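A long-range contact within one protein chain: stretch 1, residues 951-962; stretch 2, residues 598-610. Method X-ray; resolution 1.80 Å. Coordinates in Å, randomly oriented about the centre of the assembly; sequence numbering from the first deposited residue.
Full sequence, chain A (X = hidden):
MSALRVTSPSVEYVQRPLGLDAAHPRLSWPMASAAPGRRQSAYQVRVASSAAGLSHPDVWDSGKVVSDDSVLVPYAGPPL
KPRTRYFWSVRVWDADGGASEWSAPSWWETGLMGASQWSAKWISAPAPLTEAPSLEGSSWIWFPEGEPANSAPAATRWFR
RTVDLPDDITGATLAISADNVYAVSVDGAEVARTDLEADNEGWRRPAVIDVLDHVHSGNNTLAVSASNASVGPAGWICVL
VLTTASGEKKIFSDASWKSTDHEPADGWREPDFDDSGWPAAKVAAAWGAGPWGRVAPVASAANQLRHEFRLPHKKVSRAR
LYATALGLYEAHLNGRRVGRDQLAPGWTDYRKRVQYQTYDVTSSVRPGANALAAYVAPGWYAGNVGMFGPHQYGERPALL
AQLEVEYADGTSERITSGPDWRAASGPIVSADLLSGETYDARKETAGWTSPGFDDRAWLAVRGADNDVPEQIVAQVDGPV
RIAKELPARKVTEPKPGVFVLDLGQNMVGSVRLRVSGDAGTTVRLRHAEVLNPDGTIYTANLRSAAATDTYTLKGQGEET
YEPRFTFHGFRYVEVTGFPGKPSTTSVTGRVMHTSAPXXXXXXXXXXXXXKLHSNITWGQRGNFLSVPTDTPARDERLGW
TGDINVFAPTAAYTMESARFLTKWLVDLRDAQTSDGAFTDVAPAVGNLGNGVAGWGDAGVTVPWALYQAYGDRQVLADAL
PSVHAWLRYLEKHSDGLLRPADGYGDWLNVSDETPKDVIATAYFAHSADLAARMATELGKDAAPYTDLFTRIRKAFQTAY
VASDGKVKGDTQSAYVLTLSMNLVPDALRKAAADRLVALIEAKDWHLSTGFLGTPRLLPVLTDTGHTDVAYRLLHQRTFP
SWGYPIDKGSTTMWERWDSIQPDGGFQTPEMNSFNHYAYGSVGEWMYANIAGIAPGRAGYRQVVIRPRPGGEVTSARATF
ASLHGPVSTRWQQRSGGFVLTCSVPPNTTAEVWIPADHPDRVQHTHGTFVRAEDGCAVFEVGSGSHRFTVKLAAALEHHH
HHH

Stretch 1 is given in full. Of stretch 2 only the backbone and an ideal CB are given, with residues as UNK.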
# COMPACT_ATOMS: atom_id res chain seq x y z
N GLY A 951 -1.75 32.42 -14.59
CA GLY A 951 -3.13 31.93 -14.58
C GLY A 951 -4.02 32.77 -13.68
O GLY A 951 -3.98 33.99 -13.73
N GLU A 952 -4.76 32.11 -12.79
CA GLU A 952 -5.72 32.80 -11.94
C GLU A 952 -5.17 32.95 -10.55
O GLU A 952 -5.91 33.36 -9.64
CB GLU A 952 -7.04 32.02 -11.87
CG GLU A 952 -7.44 31.28 -13.14
CD GLU A 952 -8.71 30.43 -12.97
OE1 GLU A 952 -9.39 30.52 -11.92
OE2 GLU A 952 -9.00 29.65 -13.90
N VAL A 953 -3.90 32.61 -10.36
CA VAL A 953 -3.33 32.63 -9.01
C VAL A 953 -2.78 34.01 -8.68
O VAL A 953 -1.85 34.48 -9.32
CB VAL A 953 -2.20 31.57 -8.81
CG1 VAL A 953 -1.90 31.44 -7.32
CG2 VAL A 953 -2.58 30.22 -9.41
N THR A 954 -3.33 34.66 -7.67
CA THR A 954 -2.80 35.96 -7.26
C THR A 954 -2.31 35.92 -5.82
O THR A 954 -1.93 36.94 -5.23
CB THR A 954 -3.84 37.07 -7.43
OG1 THR A 954 -5.00 36.78 -6.63
CG2 THR A 954 -4.24 37.21 -8.91
N SER A 955 -2.31 34.72 -5.24
CA SER A 955 -2.22 34.59 -3.81
C SER A 955 -1.90 33.14 -3.53
O SER A 955 -2.57 32.27 -4.06
CB SER A 955 -3.60 34.92 -3.23
OG SER A 955 -3.51 35.32 -1.88
N ALA A 956 -0.85 32.88 -2.74
CA ALA A 956 -0.51 31.51 -2.31
C ALA A 956 0.24 31.51 -1.00
O ALA A 956 0.97 32.45 -0.66
CB ALA A 956 0.29 30.77 -3.38
N ARG A 957 0.07 30.43 -0.23
CA ARG A 957 0.79 30.26 1.01
C ARG A 957 1.09 28.77 1.17
O ARG A 957 0.27 27.94 0.79
CB ARG A 957 -0.02 30.83 2.19
CG ARG A 957 -0.66 29.81 3.09
CD ARG A 957 -1.85 30.38 3.85
NE ARG A 957 -2.15 29.62 5.06
CZ ARG A 957 -2.34 28.30 5.12
NH1 ARG A 957 -2.26 27.53 4.04
NH2 ARG A 957 -2.61 27.73 6.29
N ALA A 958 2.27 28.45 1.67
CA ALA A 958 2.70 27.05 1.81
C ALA A 958 3.65 26.89 2.99
O ALA A 958 4.37 27.83 3.36
CB ALA A 958 3.39 26.58 0.54
N THR A 959 3.65 25.71 3.60
CA THR A 959 4.70 25.35 4.54
C THR A 959 5.14 23.91 4.25
O THR A 959 4.29 23.00 4.20
CB THR A 959 4.22 25.45 6.00
OG1 THR A 959 3.79 26.79 6.29
CG2 THR A 959 5.35 25.06 6.98
N PHE A 960 6.44 23.72 4.03
CA PHE A 960 7.02 22.41 3.81
C PHE A 960 7.81 22.03 5.06
O PHE A 960 8.68 22.77 5.49
CB PHE A 960 7.93 22.45 2.59
CG PHE A 960 8.72 21.21 2.37
CD1 PHE A 960 8.11 19.95 2.29
CD2 PHE A 960 10.11 21.29 2.23
CE1 PHE A 960 8.86 18.82 2.08
CE2 PHE A 960 10.86 20.15 2.04
CZ PHE A 960 10.24 18.91 1.98
N ALA A 961 7.50 20.86 5.65
CA ALA A 961 8.20 20.39 6.84
C ALA A 961 9.48 19.68 6.40
O ALA A 961 9.52 18.44 6.27
CB ALA A 961 7.31 19.43 7.63
N SER A 962 10.54 20.44 6.12
CA SER A 962 11.79 19.83 5.69
C SER A 962 12.51 19.19 6.88
O SER A 962 12.16 19.46 8.04
CB SER A 962 12.71 20.87 5.00
OG SER A 962 13.46 21.58 5.96
N UNK A 598 2.00 14.28 7.36
CA UNK A 598 1.88 15.10 6.15
C UNK A 598 2.83 16.28 6.28
O UNK A 598 2.99 16.84 7.35
CB UNK A 598 0.44 15.58 5.93
N UNK A 599 3.49 16.64 5.19
CA UNK A 599 4.60 17.58 5.30
C UNK A 599 4.48 18.76 4.34
O UNK A 599 5.45 19.52 4.17
CB UNK A 599 5.92 16.85 5.05
N UNK A 600 3.32 18.96 3.73
CA UNK A 600 3.16 20.11 2.85
C UNK A 600 1.78 20.73 2.93
O UNK A 600 0.79 20.11 2.51
CB UNK A 600 3.45 19.70 1.40
N UNK A 601 1.71 21.94 3.47
CA UNK A 601 0.46 22.71 3.50
C UNK A 601 0.48 23.67 2.32
O UNK A 601 1.45 24.39 2.13
CB UNK A 601 0.29 23.46 4.82
N UNK A 602 -0.60 23.68 1.53
CA UNK A 602 -0.65 24.45 0.30
C UNK A 602 -2.04 25.05 0.18
O UNK A 602 -3.04 24.32 0.30
CB UNK A 602 -0.31 23.59 -0.92
N UNK A 603 -2.10 26.37 -0.07
CA UNK A 603 -3.38 27.05 -0.25
C UNK A 603 -3.21 28.23 -1.19
O UNK A 603 -2.27 29.02 -1.05
CB UNK A 603 -3.95 27.51 1.09
N UNK A 604 -4.12 28.34 -2.16
CA UNK A 604 -4.14 29.45 -3.12
C UNK A 604 -5.50 30.14 -3.04
O UNK A 604 -6.40 29.67 -2.32
CB UNK A 604 -3.86 28.96 -4.54
N UNK A 605 -5.64 31.26 -3.76
CA UNK A 605 -6.93 31.93 -3.95
C UNK A 605 -7.92 31.17 -4.85
O UNK A 605 -9.09 31.56 -4.92
CB UNK A 605 -6.69 33.32 -4.54
N UNK A 606 -7.46 30.11 -5.52
CA UNK A 606 -8.22 29.34 -6.50
C UNK A 606 -8.75 27.99 -5.99
O UNK A 606 -8.00 27.01 -5.89
CB UNK A 606 -7.34 29.10 -7.73
N UNK A 607 -10.06 27.93 -5.68
CA UNK A 607 -10.65 26.71 -5.13
C UNK A 607 -10.25 25.42 -5.87
O UNK A 607 -9.94 24.42 -5.21
CB UNK A 607 -12.17 26.84 -5.15
N UNK A 608 -10.20 25.45 -7.21
CA UNK A 608 -9.91 24.26 -7.98
C UNK A 608 -8.50 23.71 -7.74
O UNK A 608 -8.25 22.48 -7.85
CB UNK A 608 -10.10 24.56 -9.47
N UNK A 609 -7.57 24.60 -7.43
CA UNK A 609 -6.20 24.14 -7.19
C UNK A 609 -6.09 23.58 -5.80
O UNK A 609 -5.31 22.65 -5.57
CB UNK A 609 -5.19 25.27 -7.39
N UNK A 610 -6.84 24.17 -4.88
CA UNK A 610 -6.88 23.66 -3.52
C UNK A 610 -7.47 22.25 -3.49
O UNK A 610 -7.00 21.39 -2.73
CB UNK A 610 -7.69 24.60 -2.62

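Position 598 precedes the pairing: its CB points away, with no atom of stretch 1 within 5.5 Å, so stretch 1 sets no preference. The residue is Phe598.

At 599 the backbone carbonyl accepts from Ala961 N (N to O of 599, 2.9 Å, 166°), while the ideal CB lies 3.9 Å from Ala961 CB. A small or beta-branched side chain would suit. It is Thr599, whose CB packs on that methyl; its OG1 is hydrogen-bonded elsewhere in the structure.

From 600 to 604 the strand runs antiparallel to 955-962 (176°); its extended backbone sends successive side chains to alternate faces. The CB of 600 shares a face with Ala958 and Phe960, 4.7 Å from Phe960 CD1; this apolar surface suits an aliphatic or aromatic group. Phe600 (chi1 t) brings CD2 to 3.7 Å from Phe960 CB and CE1 to 3.9 Å from Ala958 CB, with Thr959 O over one ring face.

Position 601 pairs with Thr959 through two backbone hydrogen bonds: its N to Thr959 O, 2.9 Å, and Thr959 N to its O, 3.0 Å. Its CB lies 4.9 Å from Arg957 NH1, so an acid or a neutral polar group would fit. Glu601 leaves OE1 4.5 Å from Arg957 NH2, beyond a salt bridge.

At 602 the CB returns to the Ala958 face, 5.0 Å from Ala958 CB. The small alanine leaves several apolar sizes possible; the residue is Phe602, chi1 t, whose side chain adds little to this contact.

Position 603 gives the strongest charge cue: its CB is 3.4 Å from Arg957 NH1. An acid is favoured, though a polar amide is conceivable. Glu603 forms a salt bridge, OE1 to Arg957 NH1 at 3.1 Å, but the oxygen sits well out of the guanidinium plane, so this side-chain contact is one of charge; two hydrogen bonds join the backbones.

The CB of 604 lies 4.2 Å from Val953 CG1 and 4.7 Å from Ala956 CB, suiting a compact, perhaps beta-branched residue. Thr604 packs there, and its OG1 accepts from the N of 606 at 3.0 Å.

At 605 the CB points toward the turn, where Thr954 N offers a donor and Glu952 O an acceptor. Asparagine or glutamine could meet both; a shorter polar group might meet one. Asn605 does both: OD1 accepts from Thr954 N (2.8 Å) and ND2 donates to Glu952 O (2.9 Å, 174°).

The CB of 606 points toward stretch 1, 4.9 Å from Glu952 OE1 and 5.2 Å from Val953 CG2; an aliphatic group would suit. Val606, the N-cap residue, places CG2 3.4 Å from Glu952 O and 4.4 Å from Val953 CG2.

Position 607 is out of reach: Pro607. At 608 the CB points toward stretch 1 but has nothing within 5.5 Å; Met608 makes no contact. At 609 it also points toward stretch 1, suiting an aliphatic group able to extend to Val953; Leu609 CD1 reaches Val953 CG2 at 3.7 Å. At 610 the CB points sideways, leaving the choice open; Asn610 makes no contact with stretch 1, its ND2 donating to Thr604 O at 3.0 Å.

Stretch 2 598-610: FTFEFETNVPMLN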
# COMPACT_ATOMS: atom_id res chain seq x y z
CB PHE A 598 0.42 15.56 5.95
CG PHE A 598 -0.49 14.42 5.62
CD1 PHE A 598 -1.10 13.68 6.65
CD2 PHE A 598 -0.68 14.02 4.30
CE1 PHE A 598 -1.89 12.58 6.34
CE2 PHE A 598 -1.48 12.92 3.99
CZ PHE A 598 -2.09 12.21 5.02
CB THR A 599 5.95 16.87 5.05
OG1 THR A 599 5.87 16.14 3.83
CG2 THR A 599 6.30 15.91 6.23
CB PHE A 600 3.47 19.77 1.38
CG PHE A 600 3.89 20.97 0.55
CD1 PHE A 600 2.95 21.80 -0.05
CD2 PHE A 600 5.25 21.29 0.40
CE1 PHE A 600 3.34 22.90 -0.79
CE2 PHE A 600 5.64 22.39 -0.35
CZ PHE A 600 4.68 23.19 -0.94
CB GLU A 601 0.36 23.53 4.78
CG GLU A 601 0.65 22.77 6.06
CD GLU A 601 -0.59 22.60 6.90
OE1 GLU A 601 -1.56 23.34 6.65
OE2 GLU A 601 -0.59 21.72 7.80
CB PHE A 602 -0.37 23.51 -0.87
CG PHE A 602 -0.46 24.15 -2.24
CD1 PHE A 602 0.53 25.00 -2.70
CD2 PHE A 602 -1.52 23.84 -3.09
CE1 PHE A 602 0.46 25.56 -3.98
CE2 PHE A 602 -1.60 24.39 -4.36
CZ PHE A 602 -0.61 25.25 -4.81
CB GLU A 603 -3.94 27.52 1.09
CG GLU A 603 -5.32 28.14 1.01
CD GLU A 603 -5.80 28.68 2.34
OE1 GLU A 603 -5.01 28.68 3.33
OE2 GLU A 603 -6.97 29.11 2.41
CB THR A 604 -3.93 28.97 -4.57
OG1 THR A 604 -5.12 28.33 -5.06
CG2 THR A 604 -2.73 28.02 -4.71
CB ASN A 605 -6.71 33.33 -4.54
CG ASN A 605 -6.08 33.28 -5.93
OD1 ASN A 605 -4.90 32.97 -6.07
ND2 ASN A 605 -6.88 33.58 -6.96
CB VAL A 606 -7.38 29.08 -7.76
CG1 VAL A 606 -8.21 28.41 -8.84
CG2 VAL A 606 -6.80 30.39 -8.26
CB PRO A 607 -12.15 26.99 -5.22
CG PRO A 607 -12.23 28.47 -5.02
CD PRO A 607 -11.07 29.01 -5.80
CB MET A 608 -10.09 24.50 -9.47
CG MET A 608 -10.27 23.21 -10.26
SD MET A 608 -9.54 23.24 -11.90
CE MET A 608 -7.85 22.77 -11.50
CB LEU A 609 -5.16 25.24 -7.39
CG LEU A 609 -5.03 25.80 -8.80
CD1 LEU A 609 -3.93 26.85 -8.74
CD2 LEU A 609 -4.79 24.75 -9.88
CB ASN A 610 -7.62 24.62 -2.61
CG ASN A 610 -6.97 26.01 -2.59
OD1 ASN A 610 -5.80 26.18 -2.93
ND2 ASN A 610 -7.74 27.00 -2.20
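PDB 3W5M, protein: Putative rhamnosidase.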